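Local coordinates for uncharacterized protein (Legionella pneumophila subsp. pneumophila, PDB 5T2X) that is of unknown function but folds as a mostly helical, strand-free chain of the DUF5630 family, at residues A[211-214]-A[215-219]; A[168-171]-A[172-176]; A[46-49]-A[50-54]. All coordinates share one frame; numbering follows the deposited sequence.

Contact 1 (A[211-214]-A[215-219]); sequences QYSI and SAINN
Ile-217 folds back over the carbonyl of Ser-213, one turn earlier in the same helix. Its CG1 comes to 3.2 Å from Ser-213 O, and the backbone N of Ile-217 bonds to that same oxygen at 2.9 Å. CG1 lies beside its own backbone N (chi1 -62°), which places it against the carbonyl that this N grips. Beyond that point the chain runs out straight, and CD1 ends 4.3 Å from OG of Ser-213. This is the tight part of the contact. Ala-216 adds to it: its CB rests 3.5 Å from Ser-213 O, and its N bonds to Tyr-212 O.

The stretch belongs to helix 211-220, a short helix in an all-helical chain. Its buried side faces Trp-169 and Pro-171 of helix 169-185, and OG of Ser-213 hydrogen-bonds to OG1 of Thr-170 there, so a polar link joins the two helices. Ser-215 is also buried, but its hydroxyl bonds to the carboxylate of Glu-84. ND2 of Asn-218 donates to OD1 of Asn-219 at 2.9 Å. The donor lies in the carbonyl plane of the acceptor, and the bond is fairly straight (154°). This pair faces the loop at 82-84, where ND2 of Asn-218 also reaches the carbonyl of Ser-82.

The solvent side is looser. Gln-211 is exposed, and its side chain stays clear of residues 215-219. Its carbonyl still takes the N-H of Ser-215. Ile-214 is exposed too, its carbonyl taking the N-H of Asn-218.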
loop_
_atom_site.group_PDB
_atom_site.type_symbol
_atom_site.label_atom_id
_atom_site.label_comp_id
_atom_site.label_asym_id
_atom_site.label_seq_id
_atom_site.Cartn_x
_atom_site.Cartn_y
_atom_site.Cartn_z
ATOM N N GLN A 211 7.772 -5.958 14.337
ATOM C CA GLN A 211 6.484 -5.476 14.828
ATOM C C GLN A 211 5.736 -4.692 13.757
ATOM O O GLN A 211 4.524 -4.865 13.582
ATOM C CB GLN A 211 6.690 -4.615 16.075
ATOM C CG GLN A 211 5.444 -3.870 16.525
ATOM C CD GLN A 211 5.740 -2.820 17.578
ATOM O OE1 GLN A 211 6.799 -2.835 18.205
ATOM N NE2 GLN A 211 4.805 -1.896 17.772
ATOM N N TYR A 212 6.444 -3.822 13.032
ATOM C CA TYR A 212 5.798 -3.037 11.985
ATOM C C TYR A 212 5.296 -3.927 10.856
ATOM O O TYR A 212 4.248 -3.651 10.260
ATOM C CB TYR A 212 6.767 -1.982 11.451
ATOM C CG TYR A 212 7.194 -0.961 12.482
ATOM C CD1 TYR A 212 6.381 -0.659 13.567
ATOM C CD2 TYR A 212 8.409 -0.301 12.370
ATOM C CE1 TYR A 212 6.768 0.273 14.512
ATOM C CE2 TYR A 212 8.807 0.630 13.311
ATOM C CZ TYR A 212 7.982 0.916 14.378
ATOM O OH TYR A 212 8.373 1.844 15.314
ATOM N N SER A 213 6.025 -5.002 10.551
ATOM C CA SER A 213 5.580 -5.918 9.507
ATOM C C SER A 213 4.387 -6.747 9.960
ATOM O O SER A 213 3.530 -7.093 9.139
ATOM C CB SER A 213 6.732 -6.827 9.082
ATOM O OG SER A 213 6.318 -7.747 8.088
ATOM N N ILE A 214 4.315 -7.076 11.252
ATOM C CA ILE A 214 3.147 -7.774 11.782
ATOM C C ILE A 214 1.897 -6.923 11.602
ATOM O O ILE A 214 0.818 -7.435 11.279
ATOM C CB ILE A 214 3.372 -8.148 13.259
ATOM C CG1 ILE A 214 4.491 -9.183 13.387
ATOM C CG2 ILE A 214 2.090 -8.680 13.883
ATOM C CD1 ILE A 214 4.153 -10.522 12.776
ATOM N N SER A 215 2.024 -5.610 11.803
ATOM C CA SER A 215 0.891 -4.718 11.582
ATOM C C SER A 215 0.535 -4.639 10.103
ATOM O O SER A 215 -0.647 -4.547 9.747
ATOM C CB SER A 215 1.202 -3.330 12.139
ATOM O OG SER A 215 1.385 -3.376 13.546
ATOM N N ALA A 216 1.542 -4.679 9.227
ATOM C CA ALA A 216 1.272 -4.666 7.793
ATOM C C ALA A 216 0.533 -5.926 7.363
ATOM O O ALA A 216 -0.373 -5.866 6.524
ATOM C CB ALA A 216 2.577 -4.512 7.013
ATOM N N ILE A 217 0.905 -7.076 7.930
ATOM C CA ILE A 217 0.197 -8.318 7.628
ATOM C C ILE A 217 -1.243 -8.236 8.115
ATOM O O ILE A 217 -2.164 -8.761 7.476
ATOM C CB ILE A 217 0.940 -9.520 8.242
ATOM C CG1 ILE A 217 2.344 -9.639 7.646
ATOM C CG2 ILE A 217 0.158 -10.806 8.020
ATOM C CD1 ILE A 217 3.189 -10.721 8.284
ATOM N N ASN A 218 -1.461 -7.568 9.251
ATOM C CA ASN A 218 -2.817 -7.382 9.756
ATOM C C ASN A 218 -3.658 -6.564 8.782
ATOM O O ASN A 218 -4.775 -6.958 8.424
ATOM C CB ASN A 218 -2.769 -6.711 11.130
ATOM C CG ASN A 218 -4.141 -6.319 11.636
ATOM O OD1 ASN A 218 -4.852 -7.128 12.230
ATOM N ND2 ASN A 218 -4.521 -5.067 11.405
ATOM N N ASN A 219 -3.131 -5.422 8.330
ATOM C CA ASN A 219 -3.896 -4.549 7.446
ATOM C C ASN A 219 -4.088 -5.170 6.069
ATOM O O ASN A 219 -5.188 -5.115 5.505
ATOM C CB ASN A 219 -3.204 -3.192 7.317
ATOM C CG ASN A 219 -3.190 -2.417 8.616
ATOM O OD1 ASN A 219 -3.494 -2.957 9.678
ATOM N ND2 ASN A 219 -2.831 -1.140 8.538
#

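Contact 2 (A[168-171]-A[172-176]); sequences HWTP and GYLLF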
loop_
_atom_site.group_PDB
_atom_site.type_symbol
_atom_site.label_atom_id
_atom_site.label_comp_id
_atom_site.label_asym_id
_atom_site.label_seq_id
_atom_site.Cartn_x
_atom_site.Cartn_y
_atom_site.Cartn_z
ATOM N N HIS A 168 5.233 -1.370 2.817
ATOM C CA HIS A 168 4.333 -2.358 3.401
ATOM C C HIS A 168 5.019 -3.672 3.760
ATOM O O HIS A 168 4.345 -4.702 3.858
ATOM C CB HIS A 168 3.145 -2.597 2.469
ATOM C CG HIS A 168 2.333 -1.364 2.226
ATOM N ND1 HIS A 168 1.545 -0.790 3.201
ATOM C CD2 HIS A 168 2.215 -0.573 1.133
ATOM C CE1 HIS A 168 0.963 0.291 2.714
ATOM N NE2 HIS A 168 1.352 0.445 1.461
ATOM N N TRP A 169 6.336 -3.658 3.960
ATOM C CA TRP A 169 7.064 -4.711 4.688
ATOM C C TRP A 169 6.801 -6.070 4.039
ATOM O O TRP A 169 6.988 -6.206 2.819
ATOM C CB TRP A 169 6.682 -4.607 6.160
ATOM C CG TRP A 169 7.189 -3.372 6.832
ATOM C CD1 TRP A 169 6.627 -2.130 6.799
ATOM C CD2 TRP A 169 8.362 -3.261 7.645
ATOM N NE1 TRP A 169 7.380 -1.250 7.539
ATOM C CE2 TRP A 169 8.451 -1.920 8.069
ATOM C CE3 TRP A 169 9.347 -4.165 8.056
ATOM C CZ2 TRP A 169 9.484 -1.462 8.883
ATOM C CZ3 TRP A 169 10.373 -3.708 8.863
ATOM C CH2 TRP A 169 10.434 -2.369 9.267
ATOM N N THR A 170 6.370 -7.086 4.799
ATOM C CA THR A 170 6.245 -8.432 4.239
ATOM C C THR A 170 5.146 -8.534 3.188
ATOM O O THR A 170 5.406 -9.103 2.114
ATOM C CB THR A 170 6.048 -9.447 5.373
ATOM O OG1 THR A 170 7.270 -9.590 6.107
ATOM C CG2 THR A 170 5.618 -10.801 4.826
ATOM N N PRO A 171 3.920 -8.039 3.412
ATOM C CA PRO A 171 2.918 -8.111 2.335
ATOM C C PRO A 171 3.339 -7.386 1.069
ATOM O O PRO A 171 2.933 -7.791 -0.028
ATOM C CB PRO A 171 1.679 -7.467 2.968
ATOM C CG PRO A 171 1.850 -7.689 4.421
ATOM C CD PRO A 171 3.320 -7.543 4.666
ATOM N N GLY A 172 4.144 -6.329 1.185
ATOM C CA GLY A 172 4.647 -5.663 -0.005
ATOM C C GLY A 172 5.592 -6.544 -0.803
ATOM O O GLY A 172 5.463 -6.670 -2.024
ATOM N N TYR A 173 6.553 -7.172 -0.120
ATOM C CA TYR A 173 7.490 -8.049 -0.814
ATOM C C TYR A 173 6.817 -9.327 -1.295
ATOM O O TYR A 173 7.238 -9.902 -2.305
ATOM C CB TYR A 173 8.682 -8.370 0.089
ATOM C CG TYR A 173 9.704 -7.259 0.127
ATOM C CD1 TYR A 173 10.717 -7.192 -0.819
ATOM C CD2 TYR A 173 9.642 -6.264 1.094
ATOM C CE1 TYR A 173 11.648 -6.170 -0.797
ATOM C CE2 TYR A 173 10.570 -5.241 1.124
ATOM C CZ TYR A 173 11.570 -5.199 0.176
ATOM O OH TYR A 173 12.495 -4.182 0.201
ATOM N N LEU A 174 5.774 -9.786 -0.599
ATOM C CA LEU A 174 5.008 -10.916 -1.111
ATOM C C LEU A 174 4.266 -10.548 -2.388
ATOM O O LEU A 174 4.124 -11.387 -3.286
ATOM C CB LEU A 174 4.033 -11.421 -0.047
ATOM C CG LEU A 174 4.652 -12.260 1.073
ATOM C CD1 LEU A 174 3.581 -12.760 2.028
ATOM C CD2 LEU A 174 5.439 -13.425 0.491
ATOM N N LEU A 175 3.791 -9.304 -2.490
ATOM C CA LEU A 175 3.172 -8.851 -3.731
ATOM C C LEU A 175 4.191 -8.799 -4.863
ATOM O O LEU A 175 3.905 -9.235 -5.984
ATOM C CB LEU A 175 2.522 -7.481 -3.526
ATOM C CG LEU A 175 1.986 -6.792 -4.783
ATOM C CD1 LEU A 175 0.889 -7.624 -5.431
ATOM C CD2 LEU A 175 1.482 -5.394 -4.458
ATOM N N PHE A 176 5.386 -8.267 -4.586
ATOM C CA PHE A 176 6.450 -8.264 -5.585
ATOM C C PHE A 176 6.832 -9.684 -5.979
ATOM O O PHE A 176 7.088 -9.962 -7.156
ATOM C CB PHE A 176 7.664 -7.510 -5.042
ATOM C CG PHE A 176 8.713 -7.203 -6.078
ATOM C CD1 PHE A 176 9.712 -8.119 -6.371
ATOM C CD2 PHE A 176 8.711 -5.990 -6.744
ATOM C CE1 PHE A 176 10.682 -7.833 -7.317
ATOM C CE2 PHE A 176 9.678 -5.697 -7.690
ATOM C CZ PHE A 176 10.664 -6.620 -7.978
#
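In Thr-170 the methyl CG2 is anti to the backbone N, and in Leu-174 CG sits beside its own backbone N (chi1 -77°). The two side chains therefore run side by side, pointing the same way along one face of the helix. CG2 of Thr-170 meets CD1 of Leu-174 at 4.0 Å. CG of Leu-174 lies closer still to the backbone, 3.4 Å from Thr-170 O. That oxygen also takes the N-H of Leu-174 at 2.8 Å, with the donor nearly in line with the carbonyl bond.

Tyr-173 meets the backbone of Trp-169, not its indole. Its CD2 brings the ring edge to 3.2 Å from Trp-169 O, which lies in the plane of the ring. The N-H of Tyr-173 binds the same oxygen at 3.1 Å, in the carbonyl plane and fairly straight (164°). One oxygen thus takes the N-H and lies against the ring edge.

These pairs form the first turns of helix 169-185, close to the centre of the chain. Helices 153-167, 191-207 and 211-220 all pack on this stretch. Pro-171 has no N-H to give, but its carbonyl O accepts from Leu-175 N at 3.0 Å, from above the carbonyl plane.

Gly-172 N reaches back to His-168 O at 3.1 Å, well above the carbonyl plane (66° out of it). The imidazole of His-168 is held at both nitrogens, by the hydroxyl of Tyr-86 and the carbonyl of His-130. NE1 of Trp-169 donates to the carbonyl of Pro-87, while the indole meets the rings of His-210 and Phe-273.

Contact 3 (A[46-49]-A[50-54]); sequences LIKY and TELSK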
loop_
_atom_site.group_PDB
_atom_site.type_symbol
_atom_site.label_atom_id
_atom_site.label_comp_id
_atom_site.label_asym_id
_atom_site.label_seq_id
_atom_site.Cartn_x
_atom_site.Cartn_y
_atom_site.Cartn_z
ATOM N N LEU A 46 -13.255 16.726 4.834
ATOM C CA LEU A 46 -11.935 16.979 5.405
ATOM C C LEU A 46 -10.838 16.761 4.371
ATOM O O LEU A 46 -9.958 17.611 4.190
ATOM C CB LEU A 46 -11.707 16.084 6.624
ATOM C CG LEU A 46 -10.281 16.059 7.187
ATOM C CD1 LEU A 46 -9.879 17.424 7.729
ATOM C CD2 LEU A 46 -10.135 14.989 8.260
ATOM N N ILE A 47 -10.876 15.620 3.679
ATOM C CA ILE A 47 -9.870 15.333 2.661
ATOM C C ILE A 47 -9.950 16.351 1.532
ATOM O O ILE A 47 -8.925 16.824 1.025
ATOM C CB ILE A 47 -10.036 13.892 2.144
ATOM C CG1 ILE A 47 -9.722 12.893 3.259
ATOM C CG2 ILE A 47 -9.149 13.650 0.934
ATOM C CD1 ILE A 47 -9.869 11.452 2.843
ATOM N N LYS A 48 -11.169 16.716 1.132
ATOM C CA LYS A 48 -11.337 17.697 0.066
ATOM C C LYS A 48 -10.775 19.059 0.460
ATOM O O LYS A 48 -10.270 19.790 -0.400
ATOM C CB LYS A 48 -12.815 17.804 -0.304
ATOM C CG LYS A 48 -13.115 18.738 -1.458
ATOM C CD LYS A 48 -14.488 18.444 -2.032
ATOM C CE LYS A 48 -15.028 19.638 -2.785
ATOM N NZ LYS A 48 -15.187 20.797 -1.868
ATOM N N TYR A 49 -10.842 19.414 1.745
ATOM C CA TYR A 49 -10.271 20.686 2.180
ATOM C C TYR A 49 -8.749 20.661 2.114
ATOM O O TYR A 49 -8.124 21.658 1.734
ATOM C CB TYR A 49 -10.736 21.027 3.596
ATOM C CG TYR A 49 -12.135 21.600 3.679
ATOM C CD1 TYR A 49 -12.982 21.589 2.578
ATOM C CD2 TYR A 49 -12.602 22.165 4.859
ATOM C CE1 TYR A 49 -14.263 22.114 2.654
ATOM C CE2 TYR A 49 -13.877 22.694 4.944
ATOM C CZ TYR A 49 -14.703 22.666 3.841
ATOM O OH TYR A 49 -15.971 23.192 3.925
ATOM N N THR A 50 -8.133 19.532 2.479
ATOM C CA THR A 50 -6.678 19.438 2.418
ATOM C C THR A 50 -6.168 19.512 0.985
ATOM O O THR A 50 -5.026 19.925 0.755
ATOM C CB THR A 50 -6.197 18.143 3.080
ATOM O OG1 THR A 50 -6.696 17.013 2.354
ATOM C CG2 THR A 50 -6.676 18.068 4.522
ATOM N N GLU A 51 -6.992 19.124 0.010
ATOM C CA GLU A 51 -6.571 19.194 -1.385
ATOM C C GLU A 51 -6.724 20.595 -1.960
ATOM O O GLU A 51 -5.952 20.985 -2.843
ATOM C CB GLU A 51 -7.368 18.196 -2.228
ATOM C CG GLU A 51 -7.132 16.741 -1.857
ATOM C CD GLU A 51 -7.929 15.781 -2.721
ATOM O OE1 GLU A 51 -8.828 16.244 -3.454
ATOM O OE2 GLU A 51 -7.654 14.564 -2.666
ATOM N N LEU A 52 -7.696 21.364 -1.474
ATOM C CA LEU A 52 -7.979 22.686 -2.014
ATOM C C LEU A 52 -7.241 23.806 -1.296
ATOM O O LEU A 52 -7.248 24.940 -1.788
ATOM C CB LEU A 52 -9.485 22.968 -1.958
ATOM C CG LEU A 52 -10.383 22.115 -2.854
ATOM C CD1 LEU A 52 -11.843 22.495 -2.656
ATOM C CD2 LEU A 52 -9.976 22.265 -4.312
ATOM N N SER A 53 -6.604 23.526 -0.161
ATOM C CA SER A 53 -6.011 24.571 0.665
ATOM C C SER A 53 -4.660 24.113 1.184
ATOM O O SER A 53 -4.571 23.093 1.875
ATOM C CB SER A 53 -6.932 24.931 1.832
ATOM O OG SER A 53 -6.286 25.812 2.736
ATOM N N LYS A 54 -3.612 24.876 0.860
ATOM C CA LYS A 54 -2.298 24.605 1.431
ATOM C C LYS A 54 -2.284 24.854 2.934
ATOM O O LYS A 54 -1.595 24.141 3.673
ATOM C CB LYS A 54 -1.238 25.463 0.737
ATOM C CG LYS A 54 0.149 25.362 1.353
ATOM C CD LYS A 54 1.117 26.348 0.718
ATOM C CE LYS A 54 2.456 26.338 1.439
ATOM N NZ LYS A 54 3.079 24.984 1.441
#
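Thr-50 grips the carbonyl of Ile-47 with its hydroxyl. From the backbone outward, CB comes to 3.7 Å from Ile-47 O. The side chain then forks. OG1 sits between the backbone N and the carbonyl carbon (chi1 63°), which turns it back down the helix to donate to Ile-47 O at 2.6 Å. The methyl CG2 takes the place beside the backbone N and rests 3.3 Å from Leu-46 O. The N-H of Thr-50 bonds to that same Leu-46 oxygen.

Ile-47 O also accepts from Glu-51 N, at 3.2 Å and rather bent (139°). Both donors arrive from the same face of the carbonyl plane, so this oxygen is doubly held. Glu-51 runs alongside Ile-47, with CG 3.4 Å from Ile-47 O. OE2 passes 4.0 Å from the methyl CG2 of Ile-47 before its salt bridge to Lys-125.

On the exposed side, Lys-48 and Leu-52 cross at a slant. NZ of Lys-48 comes to 3.8 Å from CD1 of Leu-52, but its charge pairs with Glu-15. Helices 15-27, 66-76 and 91-111 all pack on this helix.

Near the end the backbone bonds become more bent. Leu-52 N bonds to Lys-48 O and makes a weak second bond to Tyr-49 O. Helix 43-52 ends at Ser-53, which leaves helical geometry. Its OG bonds to Glu-23 and caps Ile-56 N, which makes Ser-53 the N-cap of helix 54-60.

In the fold
Contacts 1 and 2 are neighbours in space, with centres 11 Å apart. They touch where helix 211-220 packs on the start of helix 169-185. CG of Pro-171 lies 3.6 Å from the backbone O of Ala-216, and CB of Ala-216 comes equally near His-168 O. Contact 3 stands apart, near the N-terminal end of the chain. Its centre is about 29 Å from that of contact 1 and 30 Å from that of contact 2, with nearest atoms about 16 Å away in each case. With the function unknown, none of the contacts can be tied to a site.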